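Local atomic coordinates of C24 protein (Bizionia argentinensis JUB59, PDB entry 6OV6), a protein that binds manganese as a trimer and probably forms the receptor-binding tip of a temperate bacteriophage's long tail fiber. Residues 34-45 / 55-66. Sequence-based numbering, arbitrary orientation.
Sequences ELAGNKAIIKGC and GVVYINGEVFKF
A classic beta bulge marks the antiparallel pairing of strand 40-42 and the residues after it with strand 55-59, which turns back through a type I' turn at I59-E62 into strand 62-66. At the bulge I42 and K43 both face V56: V56 O accepts from I42 N at 2.8 Å and from K43 N, the two donors approaching from the same face of its carbonyl plane, while V56 N returns a bond to K43 O. Further along, Y58 N donates to A40 O at 3.0 Å, and Y58 O takes weak bonds from K39 N and A40 N in a G1 bulge.

The Y58 side chain carries much of the contact. With CG anti to the backbone N (chi1 177°), its ring passes the loop at G37, whose carbonyl O lies at the ring edge, 3.6 Å from CD2 of Y58, and its OH donates to E34 OE2 in a very short bond of 2.5 Å. That carboxylate oxygen of E34 meets the ring at its edge and in its plane, the carboxylate turned 68° from it; I42 CD1 packs on Y58 CB at 3.9 Å. A water linked to E34 OE2, and weakly to N38 OD1 and G61 N, bridges this pair to the turn. N38 OD1 also accepts from N60 N at 2.8 Å, tying the loop to the turn. At the other end C45 SG lies 3.5 Å from F66 CD2, oblique to a ring that also stacks on W111.

K43 NZ reaches out of this chain to a neighbouring subunit, where it forms a salt bridge with E34 of that subunit and a hydrogen bond with the OH of its Y58. The short phenol-carboxylate bond thus sits at a trimer interface, where the lysine charge would be expected to stabilise E34 as a carboxylate.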
ATOM      1  N   GLU A  34      10.668  39.242  -9.637  1.00 22.40           N
ATOM      2  CA  GLU A  34      10.008  38.694  -8.438  1.00 22.58           C
ATOM      3  C   GLU A  34       9.412  37.313  -8.719  1.00 24.48           C
ATOM      4  O   GLU A  34       9.238  36.541  -7.781  1.00 26.17           O
ATOM      5  CB  GLU A  34       8.890  39.617  -7.895  1.00 24.37           C
ATOM      6  CG  GLU A  34       9.377  40.774  -7.063  1.00 38.91           C
ATOM      7  CD  GLU A  34      10.416  40.492  -5.999  1.00 36.08           C
ATOM      8  OE1 GLU A  34      10.180  39.639  -5.118  1.00 41.14           O
ATOM      9  OE2 GLU A  34      11.434  41.213  -5.996  1.00 38.36           O
ATOM     10  N   LEU A  35       9.071  37.007  -9.979  1.00 22.23           N
ATOM     11  CA  LEU A  35       8.539  35.680 -10.359  1.00 23.20           C
ATOM     12  C   LEU A  35       9.589  34.600 -10.047  1.00 26.61           C
ATOM     13  O   LEU A  35       9.240  33.464  -9.715  1.00 24.96           O
ATOM     14  CB  LEU A  35       8.182  35.624 -11.873  1.00 24.41           C
ATOM     15  CG  LEU A  35       7.081  36.578 -12.368  1.00 29.96           C
ATOM     16  CD1 LEU A  35       6.703  36.253 -13.810  1.00 31.26           C
ATOM     17  CD2 LEU A  35       5.861  36.564 -11.438  1.00 31.85           C
ATOM     18  N   ALA A  36      10.873  34.969 -10.193  1.00 25.64           N
ATOM     19  CA  ALA A  36      12.017  34.103  -9.904  1.00 26.20           C
ATOM     20  C   ALA A  36      12.311  34.127  -8.406  1.00 30.08           C
ATOM     21  O   ALA A  36      12.600  33.091  -7.824  1.00 29.30           O
ATOM     22  CB  ALA A  36      13.232  34.561 -10.699  1.00 26.46           C
ATOM     23  N   GLY A  37      12.198  35.311  -7.799  1.00 26.21           N
ATOM     24  CA  GLY A  37      12.465  35.542  -6.393  1.00 26.69           C
ATOM     25  C   GLY A  37      13.798  36.238  -6.253  1.00 29.02           C
ATOM     26  O   GLY A  37      14.639  36.165  -7.166  1.00 25.49           O
ATOM     27  N   ASN A  38      14.012  36.900  -5.107  1.00 26.32           N
ATOM     28  CA  ASN A  38      15.253  37.640  -4.845  1.00 25.56           C
ATOM     29  C   ASN A  38      16.512  36.763  -4.952  1.00 27.62           C
ATOM     30  O   ASN A  38      16.480  35.591  -4.539  1.00 25.67           O
ATOM     31  CB  ASN A  38      15.180  38.341  -3.499  1.00 28.42           C
ATOM     32  CG  ASN A  38      16.221  39.432  -3.339  1.00 35.24           C
ATOM     33  OD1 ASN A  38      16.648  40.086  -4.302  1.00 32.30           O
ATOM     34  ND2 ASN A  38      16.701  39.600  -2.123  1.00 32.44           N
ATOM     35  N   LYS A  39      17.597  37.330  -5.520  1.00 25.17           N
ATOM     36  CA  LYS A  39      18.897  36.659  -5.707  1.00 26.71           C
ATOM     37  C   LYS A  39      18.804  35.441  -6.610  1.00 29.86           C
ATOM     38  O   LYS A  39      19.457  34.421  -6.385  1.00 28.39           O
ATOM     39  CB  LYS A  39      19.617  36.363  -4.358  1.00 29.21           C
ATOM     40  CG  LYS A  39      19.973  37.634  -3.599  1.00 40.10           C
ATOM     41  CD  LYS A  39      20.405  37.329  -2.164  1.00 52.03           C
ATOM     42  CE  LYS A  39      20.418  38.594  -1.339  1.00 71.03           C
ATOM     43  NZ  LYS A  39      20.671  38.299   0.096  1.00 83.96           N
ATOM     44  N   ALA A  40      18.062  35.604  -7.698  1.00 28.61           N
ATOM     45  CA  ALA A  40      17.926  34.536  -8.662  1.00 26.80           C
ATOM     46  C   ALA A  40      18.937  34.740  -9.757  1.00 28.09           C
ATOM     47  O   ALA A  40      19.256  35.881 -10.134  1.00 25.73           O
ATOM     48  CB  ALA A  40      16.540  34.559  -9.263  1.00 27.51           C
ATOM     49  N   ILE A  41      19.413  33.624 -10.284  1.00 24.76           N
ATOM     50  CA  ILE A  41      20.191  33.572 -11.504  1.00 25.29           C
ATOM     51  C   ILE A  41      19.095  33.407 -12.565  1.00 28.92           C
ATOM     52  O   ILE A  41      18.397  32.386 -12.584  1.00 28.82           O
ATOM     53  CB  ILE A  41      21.210  32.405 -11.542  1.00 28.44           C
ATOM     54  CG1 ILE A  41      22.331  32.626 -10.494  1.00 29.60           C
ATOM     55  CG2 ILE A  41      21.762  32.278 -12.994  1.00 29.03           C
ATOM     56  CD1 ILE A  41      23.257  31.429 -10.258  1.00 35.30           C
ATOM     57  N   ILE A  42      18.915  34.431 -13.405  1.00 25.42           N
ATOM     58  CA  ILE A  42      17.880  34.433 -14.427  1.00 25.67           C
ATOM     59  C   ILE A  42      18.357  33.634 -15.644  1.00 30.68           C
ATOM     60  O   ILE A  42      17.603  32.825 -16.192  1.00 27.70           O
ATOM     61  CB  ILE A  42      17.501  35.905 -14.825  1.00 27.57           C
ATOM     62  CG1 ILE A  42      17.019  36.760 -13.611  1.00 27.61           C
ATOM     63  CG2 ILE A  42      16.511  35.948 -16.027  1.00 27.80           C
ATOM     64  CD1 ILE A  42      15.696  36.358 -12.919  1.00 32.54           C
ATOM     65  N   LYS A  43      19.602  33.893 -16.071  1.00 29.22           N
ATOM     66  CA  LYS A  43      20.201  33.277 -17.236  1.00 29.22           C
ATOM     67  C   LYS A  43      21.721  33.178 -17.048  1.00 34.84           C
ATOM     68  O   LYS A  43      22.312  34.035 -16.401  1.00 33.58           O
ATOM     69  CB  LYS A  43      19.858  34.155 -18.457  1.00 30.58           C
ATOM     70  CG  LYS A  43      20.164  33.526 -19.813  1.00 36.83           C
ATOM     71  CD  LYS A  43      19.876  34.525 -20.935  1.00 45.34           C
ATOM     72  CE  LYS A  43      20.383  34.019 -22.272  1.00 53.63           C
ATOM     73  NZ  LYS A  43      19.648  32.802 -22.731  1.00 63.34           N
ATOM     74  N   GLY A  44      22.330  32.139 -17.626  1.00 32.60           N
ATOM     75  CA  GLY A  44      23.775  31.931 -17.610  1.00 31.58           C
ATOM     76  C   GLY A  44      24.340  31.667 -16.236  1.00 34.77           C
ATOM     77  O   GLY A  44      23.715  30.961 -15.435  1.00 33.79           O
ATOM     78  N   CYS A  45      25.519  32.261 -15.936  1.00 30.78           N
ATOM     79  CA  CYS A  45      26.231  32.062 -14.661  1.00 31.77           C
ATOM     80  C   CYS A  45      26.473  30.579 -14.384  1.00 39.58           C
ATOM     81  O   CYS A  45      26.256  30.102 -13.268  1.00 38.56           O
ATOM     82  CB  CYS A  45      25.536  32.767 -13.493  1.00 31.94           C
ATOM     83  SG  CYS A  45      24.982  34.439 -13.886  1.00 35.36           S
ATOM     84  N   GLY A  55      26.104  36.273 -17.269  1.00 31.51           N
ATOM     85  CA  GLY A  55      24.691  35.959 -17.222  1.00 29.87           C
ATOM     86  C   GLY A  55      23.865  37.154 -16.847  1.00 32.26           C
ATOM     87  O   GLY A  55      24.227  38.302 -17.151  1.00 30.35           O
ATOM     88  N   VAL A  56      22.707  36.862 -16.239  1.00 26.55           N
ATOM     89  CA  VAL A  56      21.748  37.871 -15.797  1.00 25.40           C
ATOM     90  C   VAL A  56      21.229  37.423 -14.440  1.00 28.46           C
ATOM     91  O   VAL A  56      20.896  36.240 -14.246  1.00 26.76           O
ATOM     92  CB  VAL A  56      20.593  38.140 -16.817  1.00 28.38           C
ATOM     93  CG1 VAL A  56      19.537  39.077 -16.245  1.00 27.62           C
ATOM     94  CG2 VAL A  56      21.137  38.703 -18.129  1.00 28.70           C
ATOM     95  N   VAL A  57      21.216  38.375 -13.482  1.00 24.92           N
ATOM     96  CA  VAL A  57      20.752  38.106 -12.117  1.00 24.44           C
ATOM     97  C   VAL A  57      19.661  39.099 -11.709  1.00 26.41           C
ATOM     98  O   VAL A  57      19.468  40.125 -12.362  1.00 25.53           O
ATOM     99  CB  VAL A  57      21.922  38.052 -11.083  1.00 26.80           C
ATOM    100  CG1 VAL A  57      22.868  36.883 -11.378  1.00 26.40           C
ATOM    101  CG2 VAL A  57      22.678  39.401 -10.984  1.00 25.63           C
ATOM    102  N   TYR A  58      18.975  38.796 -10.619  1.00 22.96           N
ATOM    103  CA  TYR A  58      17.930  39.675 -10.085  1.00 22.66           C
ATOM    104  C   TYR A  58      18.206  39.887  -8.607  1.00 25.07           C
ATOM    105  O   TYR A  58      18.278  38.911  -7.859  1.00 24.30           O
ATOM    106  CB  TYR A  58      16.550  39.041 -10.271  1.00 23.52           C
ATOM    107  CG  TYR A  58      15.436  39.877  -9.681  1.00 22.33           C
ATOM    108  CD1 TYR A  58      15.065  41.088 -10.258  1.00 23.58           C
ATOM    109  CD2 TYR A  58      14.733  39.444  -8.557  1.00 22.60           C
ATOM    110  CE1 TYR A  58      14.030  41.858  -9.722  1.00 23.91           C
ATOM    111  CE2 TYR A  58      13.684  40.194  -8.028  1.00 23.18           C
ATOM    112  CZ  TYR A  58      13.333  41.399  -8.617  1.00 31.21           C
ATOM    113  OH  TYR A  58      12.285  42.140  -8.122  1.00 32.82           O
ATOM    114  N   ILE A  59      18.420  41.146  -8.186  1.00 23.88           N
ATOM    115  CA  ILE A  59      18.696  41.469  -6.771  1.00 26.47           C
ATOM    116  C   ILE A  59      17.922  42.700  -6.429  1.00 28.26           C
ATOM    117  O   ILE A  59      18.008  43.700  -7.153  1.00 26.77           O
ATOM    118  CB  ILE A  59      20.207  41.768  -6.438  1.00 31.05           C
ATOM    119  CG1 ILE A  59      21.167  40.889  -7.217  1.00 32.35           C
ATOM    120  CG2 ILE A  59      20.469  41.762  -4.906  1.00 33.59           C
ATOM    121  CD1 ILE A  59      22.578  41.424  -7.312  1.00 42.70           C
ATOM    122  N   ASN A  60      17.216  42.650  -5.293  1.00 25.92           N
ATOM    123  CA  ASN A  60      16.483  43.780  -4.722  1.00 27.25           C
ATOM    124  C   ASN A  60      15.764  44.673  -5.747  1.00 33.24           C
ATOM    125  O   ASN A  60      16.051  45.876  -5.850  1.00 34.70           O
ATOM    126  CB  ASN A  60      17.433  44.597  -3.833  1.00 28.81           C
ATOM    127  CG  ASN A  60      18.039  43.828  -2.688  1.00 46.02           C
ATOM    128  OD1 ASN A  60      17.506  42.819  -2.210  1.00 35.01           O
ATOM    129  ND2 ASN A  60      19.190  44.276  -2.257  1.00 43.79           N
ATOM    130  N   GLY A  61      14.871  44.050  -6.512  1.00 28.39           N
ATOM    131  CA  GLY A  61      14.038  44.742  -7.478  1.00 27.32           C
ATOM    132  C   GLY A  61      14.684  45.124  -8.788  1.00 28.83           C
ATOM    133  O   GLY A  61      14.027  45.761  -9.601  1.00 29.84           O
ATOM    134  N   GLU A  62      15.967  44.748  -9.020  1.00 23.82           N
ATOM    135  CA  GLU A  62      16.622  45.100 -10.291  1.00 24.91           C
ATOM    136  C   GLU A  62      17.153  43.887 -11.014  1.00 29.63           C
ATOM    137  O   GLU A  62      17.811  43.039 -10.395  1.00 29.62           O
ATOM    138  CB  GLU A  62      17.808  46.073 -10.077  1.00 25.19           C
ATOM    139  CG  GLU A  62      17.468  47.369  -9.373  1.00 34.45           C
ATOM    140  CD  GLU A  62      18.658  48.305  -9.338  1.00 39.82           C
ATOM    141  OE1 GLU A  62      19.316  48.386  -8.277  1.00 35.27           O
ATOM    142  OE2 GLU A  62      19.027  48.823 -10.415  1.00 39.82           O
ATOM    143  N   VAL A  63      16.979  43.881 -12.338  1.00 24.49           N
ATOM    144  CA  VAL A  63      17.521  42.859 -13.221  1.00 23.74           C
ATOM    145  C   VAL A  63      18.885  43.403 -13.684  1.00 28.17           C
ATOM    146  O   VAL A  63      18.945  44.528 -14.210  1.00 27.34           O
ATOM    147  CB  VAL A  63      16.580  42.559 -14.422  1.00 28.01           C
ATOM    148  CG1 VAL A  63      17.210  41.568 -15.396  1.00 27.87           C
ATOM    149  CG2 VAL A  63      15.204  42.078 -13.970  1.00 27.62           C
ATOM    150  N   PHE A  64      19.960  42.622 -13.494  1.00 23.56           N
ATOM    151  CA  PHE A  64      21.313  43.031 -13.877  1.00 24.53           C
ATOM    152  C   PHE A  64      22.013  42.065 -14.770  1.00 26.27           C
ATOM    153  O   PHE A  64      21.934  40.856 -14.552  1.00 25.95           O
ATOM    154  CB  PHE A  64      22.234  43.165 -12.637  1.00 25.98           C
ATOM    155  CG  PHE A  64      21.948  44.281 -11.669  1.00 27.46           C
ATOM    156  CD1 PHE A  64      22.262  45.599 -11.988  1.00 29.24           C
ATOM    157  CD2 PHE A  64      21.365  44.018 -10.433  1.00 29.16           C
ATOM    158  CE1 PHE A  64      22.003  46.629 -11.089  1.00 28.83           C
ATOM    159  CE2 PHE A  64      21.106  45.052  -9.539  1.00 31.13           C
ATOM    160  CZ  PHE A  64      21.455  46.346  -9.866  1.00 27.94           C
ATOM    161  N   LYS A  65      22.867  42.607 -15.666  1.00 25.74           N
ATOM    162  CA  LYS A  65      23.829  41.811 -16.416  1.00 26.09           C
ATOM    163  C   LYS A  65      24.859  41.372 -15.342  1.00 29.44           C
ATOM    164  O   LYS A  65      25.185  42.155 -14.436  1.00 29.26           O
ATOM    165  CB  LYS A  65      24.560  42.656 -17.480  1.00 30.61           C
ATOM    166  CG  LYS A  65      23.710  42.974 -18.706  1.00 49.21           C
ATOM    167  CD  LYS A  65      24.263  44.156 -19.508  1.00 61.66           C
ATOM    168  CE  LYS A  65      23.254  44.685 -20.508  1.00 71.40           C
ATOM    169  NZ  LYS A  65      23.749  45.907 -21.193  1.00 85.65           N
ATOM    170  N   PHE A  66      25.308  40.119 -15.425  1.00 26.24           N
ATOM    171  CA  PHE A  66      26.301  39.550 -14.535  1.00 26.03           C
ATOM    172  C   PHE A  66      27.553  39.324 -15.351  1.00 32.06           C
ATOM    173  O   PHE A  66      27.494  38.694 -16.424  1.00 32.11           O
ATOM    174  CB  PHE A  66      25.825  38.226 -13.898  1.00 27.08           C
ATOM    175  CG  PHE A  66      26.861  37.590 -12.995  1.00 28.57           C
ATOM    176  CD1 PHE A  66      26.979  37.976 -11.665  1.00 31.01           C
ATOM    177  CD2 PHE A  66      27.734  36.616 -13.481  1.00 29.02           C
ATOM    178  CE1 PHE A  66      27.940  37.394 -10.826  1.00 31.28           C
ATOM    179  CE2 PHE A  66      28.683  36.015 -12.634  1.00 31.87           C
ATOM    180  CZ  PHE A  66      28.780  36.410 -11.312  1.00 30.49           C
TER
HETATM  181  O   HOH W   1      13.796  41.722  -4.886  1.00 40.65           O